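Local coordinates for replication initiator A family protein (Staphylococcus aureus CA-347, PDB 4PT7), which probably initiates replication of staphylococcal multiresistance plasmids by assembling on the plasmid origin, carrying a helix-turn-helix-related N-terminal region, at residues B[9-12]-B[13-17]; B[68-71]-B[72-75]; B[85-88]-B[89-93]. All coordinates share one frame; numbering follows the deposited sequence.

Interaction 1: residues B[9-12]-B[13-17]; sequences QENY and KERFY
Arg15 folds back along the last turn of helix 8-13 and lays its guanidinium on the ring of Tyr12. Its CB lies 3.7 Å from Tyr12 O. CG anti to the carbonyl carbon (chi1 -60°) starts the chain back toward the helix, and CG comes within 3.3 Å of Asn11 O. From CG to NE the chain is extended, with CD passing near Tyr12 CD1. Arg15 NE then donates to Asn11 OD1 at 3.0 Å, and Arg15 NH2 donates to the same OD1 at 2.7 Å. This side-on grip puts OD1 in the guanidinium plane, with the NE bond nearly along the C=O axis and the NH2 donor tilted from the carbonyl plane. Arg15 NH1 reaches Tyr12 CE1 at 3.4 Å. The stack is offset, with planes 25° apart, and is also a cation-pi contact: Arg15 CZ lies over the ring face, 3.6 Å from Tyr12 CE1. The two bonds to Asn11 OD1 and the Tyr12 face together fix the rotation of the guanidinium.

The helix ends here. Lys13 N bonds to Gln9 O, while Glu14 N makes weak bonds to Glu10 O and Asn11 O. Glu14 is the first residue to leave helical geometry. One water links Tyr12 O to Arg15 O across the exit. The carboxylates of Glu10 and Glu14 run side by side, Glu10 OE2 to Glu14 OE1 3.6 Å. This likely unfavourable pair is probably offset by Lys112 and Arg44 of the second subunit, which form salt bridges with Glu10 and Glu14 respectively.

The same subunit meets the stacked pair: its Glu127 forms a salt bridge with Arg15 NH1, and its Glu124 makes a hydrogen bond with Tyr12 OH. Beyond the turn, Phe16 and Tyr17 enter strand 16-20, which pairs antiparallel with a strand of the second subunit, and Tyr17 packs on helix 34-52.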
# COMPACT_ATOMS: atom_id res chain seq x y z
N GLN B 9 -9.96 1.90 28.19
CA GLN B 9 -10.41 2.51 26.94
C GLN B 9 -9.69 3.84 26.73
O GLN B 9 -9.05 4.06 25.70
CB GLN B 9 -11.92 2.78 26.97
CG GLN B 9 -12.83 1.55 27.08
CD GLN B 9 -12.78 0.87 28.44
OE1 GLN B 9 -12.79 1.58 29.48
NE2 GLN B 9 -12.73 -0.38 28.48
N GLU B 10 -9.79 4.71 27.72
CA GLU B 10 -9.17 6.02 27.67
C GLU B 10 -7.66 5.87 27.52
O GLU B 10 -7.04 6.57 26.72
CB GLU B 10 -9.52 6.82 28.94
CG GLU B 10 -9.32 8.33 28.84
CD GLU B 10 -10.15 8.96 27.71
OE1 GLU B 10 -11.35 8.60 27.55
OE2 GLU B 10 -9.60 9.83 27.00
N ASN B 11 -7.07 4.94 28.26
CA ASN B 11 -5.64 4.74 28.17
C ASN B 11 -5.17 4.39 26.76
O ASN B 11 -4.22 4.97 26.25
CB ASN B 11 -5.19 3.66 29.14
CG ASN B 11 -3.69 3.58 29.23
OD1 ASN B 11 -3.02 3.13 28.30
ND2 ASN B 11 -3.13 4.03 30.35
N TYR B 12 -5.84 3.43 26.12
CA TYR B 12 -5.47 3.02 24.76
C TYR B 12 -5.91 4.07 23.75
O TYR B 12 -5.35 4.19 22.67
CB TYR B 12 -6.08 1.65 24.45
CG TYR B 12 -5.26 0.50 25.01
CD1 TYR B 12 -4.11 0.06 24.35
CD2 TYR B 12 -5.62 -0.13 26.20
CE1 TYR B 12 -3.33 -0.97 24.87
CE2 TYR B 12 -4.85 -1.17 26.73
CZ TYR B 12 -3.71 -1.59 26.06
OH TYR B 12 -2.95 -2.63 26.55
N LYS B 13 -6.89 4.86 24.13
CA LYS B 13 -7.40 5.92 23.29
C LYS B 13 -6.38 7.06 23.28
O LYS B 13 -6.28 7.81 22.30
CB LYS B 13 -8.73 6.41 23.87
CG LYS B 13 -9.61 7.18 22.93
CD LYS B 13 -10.97 7.43 23.59
CE LYS B 13 -11.70 6.13 23.91
NZ LYS B 13 -13.09 6.35 24.44
N GLU B 14 -5.61 7.18 24.36
CA GLU B 14 -4.62 8.24 24.45
C GLU B 14 -3.20 7.81 24.06
O GLU B 14 -2.23 8.27 24.64
CB GLU B 14 -4.62 8.84 25.86
CG GLU B 14 -5.89 9.63 26.20
CD GLU B 14 -6.04 10.92 25.38
OE1 GLU B 14 -7.10 11.10 24.74
OE2 GLU B 14 -5.10 11.75 25.39
N ARG B 15 -3.11 6.94 23.07
CA ARG B 15 -1.81 6.50 22.56
C ARG B 15 -1.74 6.98 21.11
O ARG B 15 -2.69 6.79 20.33
CB ARG B 15 -1.70 4.97 22.65
CG ARG B 15 -1.83 4.49 24.10
CD ARG B 15 -1.40 3.06 24.30
NE ARG B 15 -1.60 2.65 25.69
CZ ARG B 15 -1.12 1.51 26.19
NH1 ARG B 15 -0.43 0.69 25.41
NH2 ARG B 15 -1.34 1.20 27.46
N PHE B 16 -0.63 7.60 20.74
CA PHE B 16 -0.51 8.13 19.39
C PHE B 16 0.87 7.97 18.76
O PHE B 16 1.83 7.54 19.41
CB PHE B 16 -0.84 9.64 19.35
CG PHE B 16 -1.80 10.11 20.43
CD1 PHE B 16 -1.38 10.21 21.75
CD2 PHE B 16 -3.11 10.47 20.12
CE1 PHE B 16 -2.25 10.67 22.75
CE2 PHE B 16 -3.99 10.93 21.11
CZ PHE B 16 -3.55 11.03 22.44
N TYR B 17 0.94 8.31 17.48
CA TYR B 17 2.18 8.33 16.74
C TYR B 17 2.37 9.83 16.63
O TYR B 17 1.41 10.56 16.38
CB TYR B 17 2.01 7.71 15.35
CG TYR B 17 1.94 6.21 15.40
CD1 TYR B 17 0.89 5.53 14.79
CD2 TYR B 17 2.91 5.46 16.09
CE1 TYR B 17 0.81 4.13 14.86
CE2 TYR B 17 2.83 4.08 16.16
CZ TYR B 17 1.78 3.42 15.55
OH TYR B 17 1.70 2.05 15.61
O HOH W 1 -2.30 6.58 27.29
O HOH W 2 -5.22 5.08 19.96

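Interaction 2: residues B[68-71]-B[72-75]; sequences NEKL and MEIL
Met72, Glu73, Ile74 and Leu75 donate their backbone N-H groups to the carbonyls of Asn68, Glu69, Lys70 and Leu71 in turn, an unbroken i to i+4 series with N...O distances of 2.8 to 3.2 Å. Lys70 and Glu73 lie side by side on the outer face. Lys70 NZ forms a salt bridge with Glu73 OE1 at 2.8 Å, on the syn side and 29° out of the carboxylate plane. The lysine chain bends at chi2 (-52°) to run beside the glutamate. NZ also forms a salt bridge with Asp129 of the second subunit, its strongest polar partner, so two carboxylates share the ammonium.

Helix 68-74 lies in the RepA N-terminal region, which belongs to the helix-turn-helix clan, and it precedes helix 79-91. Ile74 CG1 lies 3.3 Å from Lys70 O. Leu75 CG rests 3.4 Å from Leu71 O. Leu71 touches Leu82 of helix 79-91, while Ile74 and Leu75 both pack on Ile42 of helix 34-52. Met72 CG lies 3.3 Å from Asn68 O, and the methionine packs on Lys79 and on Lys30 of the third subunit.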
# COMPACT_ATOMS: atom_id res chain seq x y z
N ASN B 68 13.59 -6.29 5.81
CA ASN B 68 12.61 -5.65 4.94
C ASN B 68 11.21 -6.20 5.17
O ASN B 68 10.23 -5.48 5.06
CB ASN B 68 13.03 -5.84 3.48
CG ASN B 68 14.18 -4.94 3.08
OD1 ASN B 68 14.85 -5.18 2.07
ND2 ASN B 68 14.41 -3.90 3.86
N GLU B 69 11.12 -7.49 5.49
CA GLU B 69 9.83 -8.12 5.74
C GLU B 69 9.22 -7.53 7.01
O GLU B 69 8.01 -7.30 7.07
CB GLU B 69 9.99 -9.64 5.95
CG GLU B 69 10.33 -10.47 4.70
CD GLU B 69 11.82 -10.55 4.38
OE1 GLU B 69 12.16 -11.28 3.43
OE2 GLU B 69 12.65 -9.89 5.05
N LYS B 70 10.05 -7.31 8.02
CA LYS B 70 9.60 -6.76 9.30
C LYS B 70 9.13 -5.32 9.16
O LYS B 70 8.06 -4.97 9.62
CB LYS B 70 10.72 -6.83 10.34
CG LYS B 70 10.34 -7.57 11.61
CD LYS B 70 9.06 -7.05 12.22
CE LYS B 70 8.73 -7.82 13.49
NZ LYS B 70 7.41 -7.45 14.07
N LEU B 71 9.95 -4.49 8.51
CA LEU B 71 9.60 -3.09 8.29
C LEU B 71 8.27 -2.99 7.55
O LEU B 71 7.40 -2.20 7.94
CB LEU B 71 10.71 -2.39 7.50
CG LEU B 71 12.03 -2.15 8.25
CD1 LEU B 71 13.14 -1.72 7.29
CD2 LEU B 71 11.80 -1.09 9.33
N MET B 72 8.09 -3.80 6.51
CA MET B 72 6.85 -3.79 5.74
C MET B 72 5.66 -4.06 6.66
O MET B 72 4.60 -3.46 6.53
CB MET B 72 6.91 -4.84 4.62
CG MET B 72 7.64 -4.35 3.37
SD MET B 72 7.87 -5.65 2.11
CE MET B 72 6.21 -6.34 2.03
N GLU B 73 5.85 -4.97 7.60
CA GLU B 73 4.81 -5.31 8.56
C GLU B 73 4.58 -4.13 9.52
O GLU B 73 3.44 -3.80 9.84
CB GLU B 73 5.20 -6.54 9.36
CG GLU B 73 4.12 -6.98 10.32
CD GLU B 73 4.68 -7.66 11.55
OE1 GLU B 73 5.15 -6.93 12.46
OE2 GLU B 73 4.65 -8.90 11.61
N ILE B 74 5.68 -3.52 9.98
CA ILE B 74 5.58 -2.40 10.92
C ILE B 74 4.90 -1.17 10.30
O ILE B 74 4.08 -0.53 10.95
CB ILE B 74 6.99 -1.99 11.44
CG1 ILE B 74 7.57 -3.09 12.33
CG2 ILE B 74 6.88 -0.69 12.24
CD1 ILE B 74 9.02 -2.85 12.74
N LEU B 75 5.26 -0.87 9.06
CA LEU B 75 4.71 0.27 8.33
C LEU B 75 3.49 -0.14 7.49
O LEU B 75 2.91 0.69 6.78
CB LEU B 75 5.79 0.86 7.40
CG LEU B 75 7.12 1.21 8.08
CD1 LEU B 75 8.12 1.75 7.06
CD2 LEU B 75 6.84 2.24 9.16

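Interaction 3: residues B[85-88]-B[89-93]; sequences IKKG and LENDG
Ile85 and Leu89 lie side by side on one face of helix 79-91, pointing the same way. Ile85 CG2 and Leu89 CD1 meet at 4.1 Å. Leu89 CG also lies 3.4 Å from Ile85 O, the carbonyl that accepts the Leu89 N-H at 2.9 Å. On another face of the helix, Lys87 and Asn91 cross. The amide carbon of Asn91 sits beside its own backbone N (chi1 -72°), which turns it back over the preceding turn. Asn91 CG comes to 3.2 Å from Lys87 O. That carbonyl of Lys87 accepts the backbone N-H of Asn91 at 2.9 Å. Lys87, bent at chi2 and chi4, brings NZ to 3.6 Å from Asn91 OD1, a loose polar approach.

The helix then closes in a Schellman motif. Gly93 is its C-prime residue, with phi 64°. Gly93 N bonds to Glu90 O at 3.1 Å, and Leu94 N bonds to Leu89 O. Just before it, Asp92 N makes a weak bond to Gly88 O. The positive phi lets the chain turn off the helix toward strand 95-98.

Ile85 packs on Ala39 and Leu89 on Met36, both of helix 34-52, so the apolar pair faces the interior of the subunit. Glu90, extended beyond CG, accepts a hydrogen bond at OE1 from Gln97 of strand 95-98, and the same glutamine takes a weak bond from Lys86 NZ. Asp92 packs against Tyr29 and Leu32.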
# COMPACT_ATOMS: atom_id res chain seq x y z
N ILE B 85 9.83 5.16 0.83
CA ILE B 85 9.85 5.82 2.13
C ILE B 85 11.27 6.00 2.63
O ILE B 85 11.68 7.12 2.98
CB ILE B 85 8.99 5.02 3.15
CG1 ILE B 85 7.51 5.20 2.79
CG2 ILE B 85 9.25 5.50 4.58
CD1 ILE B 85 6.55 4.37 3.60
N LYS B 86 12.04 4.92 2.63
CA LYS B 86 13.43 4.96 3.06
C LYS B 86 14.22 5.99 2.25
O LYS B 86 15.02 6.76 2.81
CB LYS B 86 14.08 3.58 2.89
CG LYS B 86 13.48 2.52 3.81
CD LYS B 86 13.92 1.10 3.41
CE LYS B 86 15.40 0.87 3.58
NZ LYS B 86 15.76 -0.52 3.16
N LYS B 87 13.98 6.02 0.95
CA LYS B 87 14.68 6.95 0.07
C LYS B 87 14.32 8.39 0.43
O LYS B 87 15.19 9.26 0.51
CB LYS B 87 14.32 6.67 -1.39
CG LYS B 87 15.26 7.32 -2.42
CD LYS B 87 16.64 6.65 -2.40
CE LYS B 87 17.49 7.03 -3.63
NZ LYS B 87 17.83 8.48 -3.71
N GLY B 88 13.03 8.64 0.63
CA GLY B 88 12.58 9.97 0.97
C GLY B 88 13.11 10.44 2.32
O GLY B 88 13.55 11.57 2.44
N LEU B 89 13.06 9.59 3.34
CA LEU B 89 13.57 9.99 4.65
C LEU B 89 15.08 10.21 4.57
O LEU B 89 15.61 11.15 5.18
CB LEU B 89 13.24 8.94 5.72
CG LEU B 89 11.74 8.71 5.95
CD1 LEU B 89 11.53 7.75 7.11
CD2 LEU B 89 11.07 10.05 6.23
N GLU B 90 15.75 9.37 3.80
CA GLU B 90 17.20 9.47 3.64
C GLU B 90 17.61 10.76 2.93
O GLU B 90 18.59 11.40 3.31
CB GLU B 90 17.73 8.26 2.87
CG GLU B 90 19.20 7.97 3.13
CD GLU B 90 19.69 6.69 2.46
OE1 GLU B 90 19.02 5.64 2.58
OE2 GLU B 90 20.76 6.74 1.81
N ASN B 91 16.86 11.15 1.90
CA ASN B 91 17.20 12.37 1.17
C ASN B 91 17.08 13.63 2.02
O ASN B 91 17.69 14.65 1.71
CB ASN B 91 16.33 12.53 -0.08
CG ASN B 91 16.70 11.55 -1.18
OD1 ASN B 91 17.87 11.18 -1.35
ND2 ASN B 91 15.70 11.13 -1.95
N ASP B 92 16.27 13.57 3.07
CA ASP B 92 16.08 14.72 3.93
C ASP B 92 16.84 14.60 5.25
O ASP B 92 16.58 15.32 6.21
CB ASP B 92 14.58 14.94 4.18
CG ASP B 92 13.92 15.75 3.07
OD1 ASP B 92 12.69 15.69 2.90
OD2 ASP B 92 14.66 16.48 2.38
N GLY B 93 17.81 13.69 5.27
CA GLY B 93 18.62 13.49 6.46
C GLY B 93 17.87 13.00 7.67
O GLY B 93 18.36 13.12 8.79

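The three contacts follow one another along the chain. Interactions 2 and 3 belong to successive helices, 68-74 and 79-91, with centres 16 Å apart. They touch where Asn68 ND2 comes 3.7 Å from Lys86 NZ, and both pack on helix 34-52, where Ala39 meets Leu75 and Ile85. Interaction 1 lies on the N-terminal arm. Its nearest atoms are about 6 Å from interaction 2 and about 13 Å from interaction 3, without touching. It shares Ile42 with interaction 2 through Tyr17, and lies across the chain's centre from interaction 3. Interactions 1 and 2 both reach the second subunit by salt bridges, several in the first case and one in the second. No other chain of the assembly touches interaction 3.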